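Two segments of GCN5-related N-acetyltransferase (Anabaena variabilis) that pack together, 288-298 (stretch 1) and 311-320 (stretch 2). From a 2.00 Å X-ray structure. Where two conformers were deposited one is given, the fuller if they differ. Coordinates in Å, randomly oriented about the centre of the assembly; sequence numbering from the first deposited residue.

Stretch 1, residues 288-298: LRIVNVCKALE
Stretch 2, residues 311-320: HLEVQDDLLA

Stretch 1 ends a strand at Ile290, turns through Val291 and Asn292, and enters a helix at Val293; stretch 2 is a strand to Gln315, then loop. CA separations set the register: Val293–Val314 8.7 Å, Ile290–Asp316 9.6 Å, Val291–Leu319 7.6 Å. Together they bury 320 Å².

The polar centre is a bidentate salt bridge between buried side chains. Arg289 (chi1 -145°, chi2 m, chi3 t, chi4 -179°) extends so that NH1 donates to Asp316 OD2 (2.7 Å, 157°) and NH2 to Asp316 OD1 (2.8 Å, 166°). NH1 also donates to Ile290 O (2.9 Å), while NE is satisfied elsewhere in the structure. A water accepts weakly from Arg289 NH2 (2.9 Å) and donates to Asp317 OD1 (2.4 Å). Asp316 (chi1 t) organises its own loop too: OD1 accepts from Leu318 N and Leu319 N, both at 3.0 Å.

Aliphatic contacts flank this pair. Leu319 (m, t) places CD1 3.8 Å from Arg289 NH1 and 4.1 Å from Val291 CG1. Farther along, Val293 CG2 meets Val314 CG1 (4.3 Å), both chi1 t, and Leu297 CD1 meets Leu312 CD1 (3.9 Å), both m, t. One helical turn separates Val293 from Leu297, matching alternate strand residues. Asn292 OD1 caps the helix, accepting from Lys295 N (2.9 Å, 177°).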

ATOM      1  N   LEU A 288     -30.917   5.364  18.007  1.00 33.20           N
ATOM      2  CA  LEU A 288     -31.828   5.373  19.171  1.00 30.24           C
ATOM      3  C   LEU A 288     -33.282   5.221  18.732  1.00 29.74           C
ATOM      4  O   LEU A 288     -33.689   5.752  17.703  1.00 32.69           O
ATOM      5  CB  LEU A 288     -31.669   6.719  19.918  1.00 33.86           C
ATOM      6  CG  LEU A 288     -32.453   6.859  21.250  1.00 33.70           C
ATOM      7  CD1 LEU A 288     -31.663   7.443  22.408  1.00 36.41           C
ATOM      8  CD2 LEU A 288     -33.773   7.641  21.027  1.00 34.74           C
ATOM      9  N   ARG A 289     -34.053   4.487  19.527  1.00 32.44           N
ATOM     10  CA  ARG A 289     -35.454   4.349  19.308  1.00 31.36           C
ATOM     11  C   ARG A 289     -36.159   4.981  20.500  1.00 33.14           C
ATOM     12  O   ARG A 289     -35.866   4.652  21.670  1.00 31.65           O
ATOM     13  CB  ARG A 289     -35.841   2.864  19.192  1.00 30.12           C
ATOM     14  CG  ARG A 289     -37.003   2.590  18.152  1.00 28.19           C
ATOM     15  CD  ARG A 289     -38.375   3.070  18.547  1.00 35.60           C
ATOM     16  NE  ARG A 289     -39.328   2.692  17.498  1.00 36.57           N
ATOM     17  CZ  ARG A 289     -40.618   2.976  17.521  1.00 33.93           C
ATOM     18  NH1 ARG A 289     -41.142   3.663  18.536  1.00 35.07           N
ATOM     19  NH2 ARG A 289     -41.378   2.626  16.505  1.00 33.38           N
ATOM     20  N   ILE A 290     -37.051   5.920  20.228  1.00 34.77           N
ATOM     21  CA  ILE A 290     -37.944   6.433  21.279  1.00 34.17           C
ATOM     22  C   ILE A 290     -39.038   5.397  21.445  1.00 33.87           C
ATOM     23  O   ILE A 290     -39.912   5.257  20.599  1.00 31.85           O
ATOM     24  CB  ILE A 290     -38.548   7.781  20.890  1.00 34.77           C
ATOM     25  CG1 ILE A 290     -37.427   8.802  20.624  1.00 34.98           C
ATOM     26  CG2 ILE A 290     -39.596   8.239  21.935  1.00 27.46           C
ATOM     27  CD1 ILE A 290     -36.788   9.469  21.838  1.00 31.32           C
ATOM     28  N   VAL A 291     -38.958   4.633  22.522  1.00 32.91           N
ATOM     29  CA  VAL A 291     -39.916   3.576  22.782  1.00 30.50           C
ATOM     30  C   VAL A 291     -41.230   4.123  23.396  1.00 34.63           C
ATOM     31  O   VAL A 291     -42.346   3.680  23.044  1.00 32.83           O
ATOM     32  CB  VAL A 291     -39.301   2.506  23.697  1.00 28.13           C
ATOM     33  CG1 VAL A 291     -40.329   1.410  24.031  1.00 29.63           C
ATOM     34  CG2 VAL A 291     -38.050   1.897  23.046  1.00 31.15           C
ATOM     35  N   ASN A 292     -41.079   5.089  24.310  1.00 32.79           N
ATOM     36  CA  ASN A 292     -42.217   5.797  24.934  1.00 31.93           C
ATOM     37  C   ASN A 292     -41.994   7.318  24.890  1.00 33.36           C
ATOM     38  O   ASN A 292     -41.104   7.849  25.558  1.00 29.13           O
ATOM     39  CB  ASN A 292     -42.438   5.316  26.346  1.00 28.44           C
ATOM     40  CG  ASN A 292     -43.725   5.842  26.918  1.00 38.56           C
ATOM     41  OD1 ASN A 292     -43.913   7.048  27.099  1.00 31.91           O
ATOM     42  ND2 ASN A 292     -44.640   4.943  27.155  1.00 38.50           N
ATOM     43  N   VAL A 293     -42.755   8.008  24.062  1.00 31.53           N
ATOM     44  CA  VAL A 293     -42.536   9.440  23.889  1.00 35.42           C
ATOM     45  C   VAL A 293     -42.632  10.220  25.183  1.00 36.15           C
ATOM     46  O   VAL A 293     -41.763  11.033  25.473  1.00 34.92           O
ATOM     47  CB  VAL A 293     -43.535  10.064  22.821  1.00 34.67           C
ATOM     48  CG1 VAL A 293     -43.547  11.594  22.839  1.00 37.56           C
ATOM     49  CG2 VAL A 293     -43.173   9.595  21.446  1.00 34.13           C
ATOM     50  N   CYS A 294     -43.694   9.982  25.962  0.50 35.32           N
ATOM     51  CA  CYS A 294     -43.903  10.708  27.218  0.50 34.02           C
ATOM     52  C   CYS A 294     -42.811  10.428  28.220  0.50 32.97           C
ATOM     53  O   CYS A 294     -42.204  11.346  28.761  0.50 31.42           O
ATOM     54  CB  CYS A 294     -45.250  10.343  27.863  0.50 35.70           C
ATOM     55  SG  CYS A 294     -46.653  10.734  26.832  0.50 36.88           S
ATOM     56  N   LYS A 295     -42.572   9.155  28.492  1.00 31.87           N
ATOM     57  CA  LYS A 295     -41.584   8.811  29.482  1.00 30.29           C
ATOM     58  C   LYS A 295     -40.160   9.236  29.065  1.00 31.07           C
ATOM     59  O   LYS A 295     -39.384   9.686  29.886  1.00 32.82           O
ATOM     60  CB  LYS A 295     -41.651   7.337  29.812  1.00 32.36           C
ATOM     61  CG  LYS A 295     -42.986   6.850  30.367  1.00 32.81           C
ATOM     62  CD  LYS A 295     -43.324   7.413  31.746  1.00 53.25           C
ATOM     63  N   ALA A 296     -39.827   9.101  27.801  1.00 31.40           N
ATOM     64  CA  ALA A 296     -38.484   9.496  27.324  1.00 33.50           C
ATOM     65  C   ALA A 296     -38.257  10.998  27.552  1.00 33.02           C
ATOM     66  O   ALA A 296     -37.227  11.396  28.104  1.00 33.76           O
ATOM     67  CB  ALA A 296     -38.292   9.162  25.871  1.00 32.82           C
ATOM     68  N   LEU A 297     -39.236  11.808  27.173  1.00 32.81           N
ATOM     69  CA  LEU A 297     -39.159  13.259  27.327  1.00 34.48           C
ATOM     70  C   LEU A 297     -39.154  13.698  28.801  1.00 34.35           C
ATOM     71  O   LEU A 297     -38.422  14.629  29.155  1.00 27.77           O
ATOM     72  CB  LEU A 297     -40.285  13.944  26.573  1.00 32.55           C
ATOM     73  CG  LEU A 297     -40.118  13.864  25.060  1.00 34.29           C
ATOM     74  CD1 LEU A 297     -41.407  14.278  24.327  1.00 34.34           C
ATOM     75  CD2 LEU A 297     -38.909  14.684  24.604  1.00 30.43           C
ATOM     76  N   GLU A 298     -39.937  13.013  29.652  1.00 34.19           N
ATOM     77  CA  GLU A 298     -39.980  13.354  31.070  1.00 32.87           C
ATOM     78  C   GLU A 298     -38.751  12.901  31.831  1.00 33.50           C
ATOM     79  O   GLU A 298     -38.407  13.476  32.859  1.00 30.63           O
ATOM     80  CB  GLU A 298     -41.260  12.812  31.728  1.00 33.27           C
ATOM     81  CG  GLU A 298     -42.525  13.477  31.179  1.00 32.86           C
ATOM     82  CD  GLU A 298     -43.761  13.092  31.910  1.00 39.77           C
ATOM     83  OE1 GLU A 298     -43.742  11.988  32.503  1.00 37.76           O
ATOM     84  OE2 GLU A 298     -44.734  13.913  31.875  1.00 42.85           O
ATOM     85  N   HIS A 311     -45.497  22.051  21.073  1.00 31.34           N
ATOM     86  CA  HIS A 311     -46.654  21.212  20.692  1.00 32.34           C
ATOM     87  C   HIS A 311     -46.269  20.286  19.542  1.00 33.01           C
ATOM     88  O   HIS A 311     -46.195  20.687  18.387  1.00 36.84           O
ATOM     89  CB  HIS A 311     -47.883  22.073  20.345  1.00 32.81           C
ATOM     90  CG  HIS A 311     -48.485  22.795  21.507  1.00 31.95           C
ATOM     91  ND1 HIS A 311     -49.843  22.945  21.661  1.00 32.07           N
ATOM     92  CD2 HIS A 311     -47.920  23.382  22.588  1.00 31.80           C
ATOM     93  CE1 HIS A 311     -50.087  23.629  22.763  1.00 35.14           C
ATOM     94  NE2 HIS A 311     -48.934  23.893  23.350  1.00 35.14           N
ATOM     95  N   LEU A 312     -46.056  19.029  19.883  1.00 31.02           N
ATOM     96  CA  LEU A 312     -45.545  18.012  18.956  1.00 34.04           C
ATOM     97  C   LEU A 312     -46.645  17.175  18.358  1.00 34.07           C
ATOM     98  O   LEU A 312     -47.721  16.990  18.975  1.00 32.61           O
ATOM     99  CB  LEU A 312     -44.679  17.016  19.734  1.00 34.09           C
ATOM    100  CG  LEU A 312     -43.413  17.495  20.472  1.00 30.41           C
ATOM    101  CD1 LEU A 312     -42.966  16.490  21.546  1.00 40.48           C
ATOM    102  CD2 LEU A 312     -42.306  17.676  19.437  1.00 36.26           C
ATOM    103  N   GLU A 313     -46.368  16.670  17.168  1.00 35.87           N
ATOM    104  CA  GLU A 313     -47.235  15.726  16.497  1.00 37.49           C
ATOM    105  C   GLU A 313     -46.368  14.601  16.000  1.00 34.10           C
ATOM    106  O   GLU A 313     -45.583  14.756  15.087  1.00 29.95           O
ATOM    107  CB  GLU A 313     -48.015  16.359  15.361  1.00 38.20           C
ATOM    108  CG  GLU A 313     -49.173  15.477  14.913  1.00 50.32           C
ATOM    109  CD  GLU A 313     -50.115  16.228  14.040  1.00 59.35           C
ATOM    110  OE1 GLU A 313     -49.653  16.796  13.031  1.00 65.16           O
ATOM    111  OE2 GLU A 313     -51.314  16.272  14.376  1.00 71.09           O
ATOM    112  N   VAL A 314     -46.535  13.438  16.606  1.00 31.49           N
ATOM    113  CA  VAL A 314     -45.647  12.329  16.306  1.00 31.93           C
ATOM    114  C   VAL A 314     -46.332  11.167  15.581  1.00 31.54           C
ATOM    115  O   VAL A 314     -47.464  10.832  15.900  1.00 28.63           O
ATOM    116  CB  VAL A 314     -45.031  11.770  17.623  1.00 26.23           C
ATOM    117  CG1 VAL A 314     -43.967  10.683  17.344  1.00 32.35           C
ATOM    118  CG2 VAL A 314     -44.458  12.894  18.469  1.00 33.11           C
ATOM    119  N   GLN A 315     -45.647  10.607  14.586  0.50 32.99           N
ATOM    120  CA  GLN A 315     -46.104   9.400  13.910  0.50 33.57           C
ATOM    121  C   GLN A 315     -45.274   8.245  14.444  0.50 33.24           C
ATOM    122  O   GLN A 315     -44.075   8.383  14.625  0.50 31.10           O
ATOM    123  CB  GLN A 315     -45.955   9.457  12.376  0.50 34.69           C
ATOM    124  CG  GLN A 315     -46.350   8.119  11.723  0.50 34.56           C
ATOM    125  CD  GLN A 315     -46.356   8.096  10.188  0.50 40.43           C
ATOM    126  OE1 GLN A 315     -46.616   9.107   9.519  0.50 41.32           O
ATOM    127  NE2 GLN A 315     -46.109   6.908   9.629  0.50 42.11           N
ATOM    128  N   ASP A 316     -45.928   7.124  14.726  1.00 32.36           N
ATOM    129  CA  ASP A 316     -45.238   5.869  15.120  1.00 31.99           C
ATOM    130  C   ASP A 316     -46.127   4.757  14.597  1.00 30.63           C
ATOM    131  O   ASP A 316     -47.211   4.491  15.158  1.00 32.27           O
ATOM    132  CB  ASP A 316     -45.077   5.738  16.623  1.00 30.36           C
ATOM    133  CG  ASP A 316     -44.181   4.604  17.025  1.00 34.01           C
ATOM    134  OD1 ASP A 316     -44.044   3.603  16.284  1.00 35.62           O
ATOM    135  OD2 ASP A 316     -43.583   4.711  18.111  1.00 32.05           O
ATOM    136  N   ASP A 317     -45.658   4.096  13.558  1.00 30.34           N
ATOM    137  CA  ASP A 317     -46.419   3.050  12.908  1.00 37.55           C
ATOM    138  C   ASP A 317     -46.327   1.689  13.638  1.00 38.07           C
ATOM    139  O   ASP A 317     -47.004   0.743  13.241  1.00 42.44           O
ATOM    140  CB  ASP A 317     -45.928   2.893  11.465  1.00 38.05           C
ATOM    141  CG  ASP A 317     -44.494   2.340  11.381  1.00 51.41           C
ATOM    142  OD1 ASP A 317     -43.691   2.605  12.309  1.00 75.58           O
ATOM    143  OD2 ASP A 317     -44.145   1.677  10.370  1.00 63.47           O
ATOM    144  N   LEU A 318     -45.474   1.585  14.667  1.00 36.44           N
ATOM    145  CA  LEU A 318     -45.279   0.333  15.410  1.00 34.31           C
ATOM    146  C   LEU A 318     -45.939   0.358  16.775  1.00 35.58           C
ATOM    147  O   LEU A 318     -46.655  -0.559  17.138  1.00 35.91           O
ATOM    148  CB  LEU A 318     -43.789   0.057  15.592  1.00 33.47           C
ATOM    149  CG  LEU A 318     -43.432  -1.273  16.283  1.00 33.43           C
ATOM    150  CD1 LEU A 318     -43.951  -2.444  15.450  1.00 37.88           C
ATOM    151  CD2 LEU A 318     -41.947  -1.419  16.549  1.00 37.44           C
ATOM    152  N   LEU A 319     -45.654   1.399  17.541  1.00 34.40           N
ATOM    153  CA  LEU A 319     -46.162   1.548  18.902  1.00 35.66           C
ATOM    154  C   LEU A 319     -47.203   2.668  18.969  1.00 34.86           C
ATOM    155  O   LEU A 319     -46.881   3.833  19.166  1.00 36.25           O
ATOM    156  CB  LEU A 319     -44.996   1.770  19.869  1.00 35.77           C
ATOM    157  CG  LEU A 319     -43.948   0.643  19.819  1.00 29.16           C
ATOM    158  CD1 LEU A 319     -42.731   0.971  20.677  1.00 32.76           C
ATOM    159  CD2 LEU A 319     -44.479  -0.721  20.231  1.00 36.93           C
ATOM    160  N   ALA A 320     -48.456   2.284  18.774  1.00 36.83           N
ATOM    161  CA  ALA A 320     -49.584   3.196  18.719  1.00 37.91           C
ATOM    162  C   ALA A 320     -49.659   4.237  19.834  1.00 38.24           C
ATOM    163  O   ALA A 320     -50.145   5.321  19.593  1.00 39.27           O
ATOM    164  CB  ALA A 320     -50.887   2.413  18.684  1.00 41.10           C
TER
HETATM  165  O   HOH W   1     -41.628   2.620  13.606  1.00 48.09           O